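Local coordinates for Non-ribosomal peptide synthetase (Streptomyces halstedii, PDB 3WV4), which is a non-ribosomal peptide synthetase of the AMP-binding (ANL) superfamily, represented here by its N-terminal part, at residues R328-Y340 with I350-V363. Numbering follows the deposited sequence.
Sequences RSAFPGAQVVRMY and IMPPHLEHERPDSV
Arg338 reaches from strand 335-340 into the loop that winds from Glu356 to Ser362, and its guanidinium meets backbone carbonyls there. NH2 donates to Ser362 O at 3.1 Å, tilted from the carbonyl plane, and more weakly to Glu358 O, which lies at the guanidinium edge. Bends at chi2 (113°) and chi3 (61°) fold the chain back to this loop, while Met351 lays its CG over one face of the group, toward the rim. The loop carries two type I turns, Leu355 to Glu358 and Arg359 to Ser362, and the arginine ties the last carbonyl of each to the strand, the first weakly.

On the buried side, Met351 N gives Arg338 O a nearly straight hydrogen bond of 2.9 Å. Met339 and Ile350 form an antiparallel non-hydrogen-bonded pair, their side chains side by side and pointing the same way. Val337 adds CG1 against Ile350 CG2 at 4.0 Å and CG2 against the ring of Pro353; helix 215-229 packs on Val337 and Ile350. Here the mixed sheet of the AMP-binding domain passes from parallel to antiparallel pairing: strand 335-340 runs parallel to 311-314 and antiparallel to 349-350.

Toward solvent the packing gives way to charge and water. Glu356 OE1 accepts from Val336 N and from Arg328 NE and NH2, which form a side-on salt bridge to this one oxygen, NH2 at 2.6 Å. The arginine nitrogens come from one side of the carboxylate plane and Val336 N from the other; the guanidinium charge and the three N-H donors probably stabilise the carboxylate. The exposed His357 places CE1 over the centre of the Arg328 guanidinium, 3.6 Å above its plane. Gln335 NE2 and Glu356 OE2 are joined through a water, whose bond to Pro353 O is weak.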
loop_
_atom_site.group_PDB
_atom_site.type_symbol
_atom_site.label_atom_id
_atom_site.label_comp_id
_atom_site.label_asym_id
_atom_site.label_seq_id
_atom_site.Cartn_x
_atom_site.Cartn_y
_atom_site.Cartn_z
ATOM N N ARG A 328 -10.614 -22.592 1.903
ATOM C CA ARG A 328 -11.582 -22.924 0.867
ATOM C C ARG A 328 -12.759 -23.686 1.451
ATOM O O ARG A 328 -13.901 -23.493 1.039
ATOM C CB ARG A 328 -10.938 -23.702 -0.252
ATOM C CG ARG A 328 -10.229 -22.806 -1.229
ATOM C CD ARG A 328 -9.517 -23.625 -2.282
ATOM N NE ARG A 328 -8.787 -22.738 -3.175
ATOM C CZ ARG A 328 -7.595 -23.011 -3.709
ATOM N NH1 ARG A 328 -6.986 -24.138 -3.417
ATOM N NH2 ARG A 328 -6.999 -22.145 -4.550
ATOM N N SER A 329 -12.455 -24.520 2.449
ATOM C CA SER A 329 -13.459 -25.278 3.134
ATOM C C SER A 329 -14.400 -24.363 3.960
ATOM O O SER A 329 -15.603 -24.531 3.928
ATOM C CB SER A 329 -12.763 -26.328 4.008
ATOM O OG SER A 329 -13.683 -27.151 4.669
ATOM N N ALA A 330 -13.825 -23.371 4.620
ATOM C CA ALA A 330 -14.574 -22.420 5.435
ATOM C C ALA A 330 -15.307 -21.377 4.597
ATOM O O ALA A 330 -16.412 -21.005 4.954
ATOM C CB ALA A 330 -13.661 -21.733 6.431
ATOM N N PHE A 331 -14.716 -20.966 3.481
ATOM C CA PHE A 331 -15.293 -19.983 2.559
ATOM C C PHE A 331 -15.237 -20.485 1.107
ATOM O O PHE A 331 -14.374 -20.052 0.334
ATOM C CB PHE A 331 -14.485 -18.735 2.646
ATOM C CG PHE A 331 -14.309 -18.241 4.054
ATOM C CD1 PHE A 331 -13.150 -18.475 4.734
ATOM C CD2 PHE A 331 -15.359 -17.541 4.705
ATOM C CE1 PHE A 331 -13.005 -18.032 6.020
ATOM C CE2 PHE A 331 -15.201 -17.070 5.996
ATOM C CZ PHE A 331 -14.014 -17.327 6.667
ATOM N N PRO A 332 -16.150 -21.389 0.724
ATOM C CA PRO A 332 -16.021 -22.032 -0.591
ATOM C C PRO A 332 -16.308 -21.081 -1.734
ATOM O O PRO A 332 -15.971 -21.374 -2.836
ATOM C CB PRO A 332 -17.083 -23.119 -0.545
ATOM C CG PRO A 332 -18.037 -22.620 0.463
ATOM C CD PRO A 332 -17.219 -21.983 1.502
ATOM N N GLY A 333 -16.866 -19.923 -1.438
ATOM C CA GLY A 333 -17.060 -18.873 -2.441
ATOM C C GLY A 333 -15.881 -17.962 -2.655
ATOM O O GLY A 333 -15.975 -17.015 -3.413
ATOM N N ALA A 334 -14.756 -18.233 -1.994
ATOM C CA ALA A 334 -13.709 -17.284 -1.963
ATOM C C ALA A 334 -12.524 -17.857 -2.698
ATOM O O ALA A 334 -12.226 -19.022 -2.548
ATOM C CB ALA A 334 -13.341 -16.898 -0.514
ATOM N N GLN A 335 -11.863 -17.019 -3.491
ATOM C CA GLN A 335 -10.656 -17.398 -4.250
ATOM C C GLN A 335 -9.427 -17.022 -3.463
ATOM O O GLN A 335 -9.463 -16.050 -2.731
ATOM C CB GLN A 335 -10.652 -16.668 -5.594
ATOM C CG GLN A 335 -11.795 -17.165 -6.460
ATOM C CD GLN A 335 -12.015 -16.340 -7.700
ATOM O OE1 GLN A 335 -12.222 -15.104 -7.648
ATOM N NE2 GLN A 335 -12.104 -17.016 -8.807
ATOM N N VAL A 336 -8.384 -17.838 -3.525
ATOM C CA VAL A 336 -7.182 -17.649 -2.725
ATOM C C VAL A 336 -6.039 -17.387 -3.664
ATOM O O VAL A 336 -5.626 -18.249 -4.453
ATOM C CB VAL A 336 -6.885 -18.886 -1.904
ATOM C CG1 VAL A 336 -5.567 -18.702 -1.161
ATOM C CG2 VAL A 336 -8.014 -19.177 -0.952
ATOM N N VAL A 337 -5.611 -16.142 -3.681
ATOM C CA VAL A 337 -4.845 -15.591 -4.780
ATOM C C VAL A 337 -3.392 -15.384 -4.392
ATOM O O VAL A 337 -3.136 -14.666 -3.428
ATOM C CB VAL A 337 -5.444 -14.254 -5.231
ATOM C CG1 VAL A 337 -4.580 -13.639 -6.294
ATOM C CG2 VAL A 337 -6.892 -14.464 -5.705
ATOM N N ARG A 338 -2.471 -16.017 -5.135
ATOM C CA ARG A 338 -1.080 -15.869 -4.829
ATOM C C ARG A 338 -0.493 -14.698 -5.545
ATOM O O ARG A 338 -0.853 -14.408 -6.692
ATOM C CB ARG A 338 -0.301 -17.153 -5.143
ATOM C CG ARG A 338 -0.638 -18.379 -4.242
ATOM C CD ARG A 338 -1.347 -19.516 -5.027
ATOM N NE ARG A 338 -0.555 -20.054 -6.107
ATOM C CZ ARG A 338 -0.984 -20.731 -7.175
ATOM N NH1 ARG A 338 -2.256 -20.947 -7.456
ATOM N NH2 ARG A 338 -0.068 -21.210 -8.003
ATOM N N MET A 339 0.452 -14.031 -4.890
ATOM C CA MET A 339 1.107 -12.846 -5.433
ATOM C C MET A 339 2.557 -12.834 -4.985
ATOM O O MET A 339 2.881 -13.411 -3.980
ATOM C CB MET A 339 0.417 -11.575 -4.909
ATOM C CG MET A 339 -1.103 -11.654 -5.065
ATOM S SD MET A 339 -1.939 -10.111 -4.872
ATOM C CE MET A 339 -1.606 -9.858 -3.150
ATOM N N TYR A 340 3.406 -12.156 -5.735
ATOM C CA TYR A 340 4.796 -11.973 -5.335
ATOM C C TYR A 340 5.198 -10.589 -5.719
ATOM O O TYR A 340 4.765 -10.057 -6.763
ATOM C CB TYR A 340 5.682 -13.029 -6.011
ATOM C CG TYR A 340 7.101 -12.616 -6.183
ATOM C CD1 TYR A 340 7.974 -12.499 -5.046
ATOM C CD2 TYR A 340 7.641 -12.393 -7.451
ATOM C CE1 TYR A 340 9.305 -12.152 -5.220
ATOM C CE2 TYR A 340 8.968 -12.013 -7.618
ATOM C CZ TYR A 340 9.806 -11.921 -6.498
ATOM O OH TYR A 340 11.129 -11.519 -6.671
ATOM N N ILE A 350 1.135 -11.811 -10.180
ATOM C CA ILE A 350 -0.118 -12.241 -9.570
ATOM C C ILE A 350 -0.667 -13.434 -10.339
ATOM O O ILE A 350 -0.601 -13.455 -11.530
ATOM C CB ILE A 350 -1.194 -11.108 -9.582
ATOM C CG1 ILE A 350 -0.717 -9.922 -8.796
ATOM C CG2 ILE A 350 -2.518 -11.642 -9.042
ATOM C CD1 ILE A 350 -1.741 -8.768 -8.795
ATOM N N MET A 351 -1.107 -14.458 -9.622
ATOM C CA MET A 351 -1.762 -15.570 -10.211
ATOM C C MET A 351 -3.188 -15.157 -10.414
ATOM O O MET A 351 -3.897 -14.806 -9.470
ATOM C CB MET A 351 -1.778 -16.779 -9.307
ATOM C CG MET A 351 -2.278 -18.034 -10.009
ATOM S SD MET A 351 -1.254 -18.491 -11.484
ATOM C CE MET A 351 -0.111 -19.638 -10.845
ATOM N N PRO A 352 -3.649 -15.249 -11.652
ATOM C CA PRO A 352 -5.033 -14.839 -11.846
ATOM C C PRO A 352 -6.019 -15.687 -11.037
ATOM O O PRO A 352 -5.886 -16.901 -11.045
ATOM C CB PRO A 352 -5.248 -15.062 -13.354
ATOM C CG PRO A 352 -3.922 -14.841 -13.965
ATOM C CD PRO A 352 -2.904 -15.343 -12.931
ATOM N N PRO A 353 -7.049 -15.049 -10.421
ATOM C CA PRO A 353 -8.025 -15.735 -9.569
ATOM C C PRO A 353 -8.616 -16.962 -10.176
ATOM O O PRO A 353 -8.736 -18.005 -9.477
ATOM C CB PRO A 353 -9.089 -14.669 -9.334
ATOM C CG PRO A 353 -8.304 -13.453 -9.229
ATOM C CD PRO A 353 -7.160 -13.593 -10.257
ATOM N N HIS A 354 -9.016 -16.867 -11.448
ATOM C CA HIS A 354 -9.595 -18.004 -12.130
ATOM C C HIS A 354 -8.595 -19.177 -12.201
ATOM O O HIS A 354 -9.032 -20.306 -12.451
ATOM C CB HIS A 354 -10.246 -17.616 -13.525
ATOM C CG HIS A 354 -9.267 -17.441 -14.657
ATOM N ND1 HIS A 354 -8.483 -16.322 -14.800
ATOM C CD2 HIS A 354 -8.956 -18.245 -15.701
ATOM C CE1 HIS A 354 -7.688 -16.451 -15.841
ATOM N NE2 HIS A 354 -7.969 -17.606 -16.426
ATOM N N LEU A 355 -7.287 -18.935 -12.017
ATOM C CA LEU A 355 -6.280 -20.037 -12.105
ATOM C C LEU A 355 -5.744 -20.474 -10.740
ATOM O O LEU A 355 -4.654 -21.090 -10.678
ATOM C CB LEU A 355 -5.095 -19.642 -13.024
ATOM C CG LEU A 355 -5.425 -19.161 -14.464
ATOM C CD1 LEU A 355 -4.172 -18.724 -15.211
ATOM C CD2 LEU A 355 -6.138 -20.235 -15.252
ATOM N N GLU A 356 -6.488 -20.166 -9.671
ATOM C CA GLU A 356 -6.050 -20.369 -8.292
ATOM C C GLU A 356 -5.679 -21.836 -7.974
ATOM O O GLU A 356 -4.776 -22.042 -7.146
ATOM C CB GLU A 356 -7.096 -19.865 -7.270
ATOM C CG GLU A 356 -8.395 -20.642 -7.318
ATOM C CD GLU A 356 -9.301 -20.388 -6.124
ATOM O OE1 GLU A 356 -8.881 -20.326 -4.927
ATOM O OE2 GLU A 356 -10.497 -20.328 -6.386
ATOM N N HIS A 357 -6.309 -22.808 -8.653
ATOM C CA HIS A 357 -6.058 -24.235 -8.514
ATOM C C HIS A 357 -4.885 -24.787 -9.357
ATOM O O HIS A 357 -4.584 -25.959 -9.321
ATOM C CB HIS A 357 -7.294 -25.052 -8.916
ATOM C CG HIS A 357 -8.466 -24.757 -8.079
ATOM N ND1 HIS A 357 -8.475 -25.011 -6.733
ATOM C CD2 HIS A 357 -9.664 -24.181 -8.367
ATOM C CE1 HIS A 357 -9.627 -24.600 -6.225
ATOM N NE2 HIS A 357 -10.360 -24.091 -7.188
ATOM N N GLU A 358 -4.215 -23.943 -10.090
ATOM C CA GLU A 358 -3.318 -24.439 -11.135
ATOM C C GLU A 358 -1.927 -23.998 -10.890
ATOM O O GLU A 358 -1.733 -22.985 -10.271
ATOM C CB GLU A 358 -3.792 -23.951 -12.488
ATOM C CG GLU A 358 -4.933 -24.814 -12.940
ATOM C CD GLU A 358 -5.440 -24.406 -14.249
ATOM O OE1 GLU A 358 -4.605 -24.144 -15.146
ATOM O OE2 GLU A 358 -6.666 -24.362 -14.361
ATOM N N ARG A 359 -0.978 -24.806 -11.351
ATOM C CA ARG A 359 0.440 -24.537 -11.219
ATOM C C ARG A 359 0.769 -24.173 -9.784
ATOM O O ARG A 359 1.241 -23.074 -9.501
ATOM C CB ARG A 359 0.819 -23.435 -12.186
ATOM C CG ARG A 359 0.508 -23.785 -13.621
ATOM C CD ARG A 359 0.630 -22.542 -14.441
ATOM N NE ARG A 359 0.690 -22.843 -15.850
ATOM C CZ ARG A 359 -0.367 -22.904 -16.640
ATOM N NH1 ARG A 359 -1.601 -22.681 -16.150
ATOM N NH2 ARG A 359 -0.192 -23.185 -17.935
ATOM N N PRO A 360 0.486 -25.081 -8.848
ATOM C CA PRO A 360 0.796 -24.838 -7.415
ATOM C C PRO A 360 2.126 -24.153 -7.081
ATOM O O PRO A 360 2.173 -23.390 -6.156
ATOM C CB PRO A 360 0.738 -26.235 -6.775
ATOM C CG PRO A 360 0.774 -27.220 -7.920
ATOM C CD PRO A 360 0.127 -26.482 -9.096
ATOM N N ASP A 361 3.182 -24.375 -7.820
ATOM C CA ASP A 361 4.489 -23.763 -7.459
ATOM C C ASP A 361 4.752 -22.371 -7.969
ATOM O O ASP A 361 5.862 -21.820 -7.733
ATOM C CB ASP A 361 5.634 -24.654 -7.976
ATOM C CG ASP A 361 5.753 -25.930 -7.195
ATOM O OD1 ASP A 361 5.426 -25.913 -5.976
ATOM O OD2 ASP A 361 6.183 -26.941 -7.800
ATOM N N SER A 362 3.811 -21.854 -8.773
ATOM C CA SER A 362 3.988 -20.564 -9.393
ATOM C C SER A 362 3.493 -19.470 -8.472
ATOM O O SER A 362 2.558 -19.658 -7.712
ATOM C CB SER A 362 3.232 -20.516 -10.783
ATOM O OG SER A 362 3.320 -19.221 -11.350
ATOM N N VAL A 363 4.084 -18.296 -8.619
ATOM C CA VAL A 363 3.584 -17.059 -8.036
ATOM C C VAL A 363 2.907 -16.142 -9.098
ATOM O O VAL A 363 2.818 -14.909 -8.948
ATOM C CB VAL A 363 4.705 -16.266 -7.321
ATOM C CG1 VAL A 363 5.108 -16.989 -6.047
ATOM C CG2 VAL A 363 5.901 -16.007 -8.229
HETATM O O HOH W 1 -11.392 -19.807 -8.624
#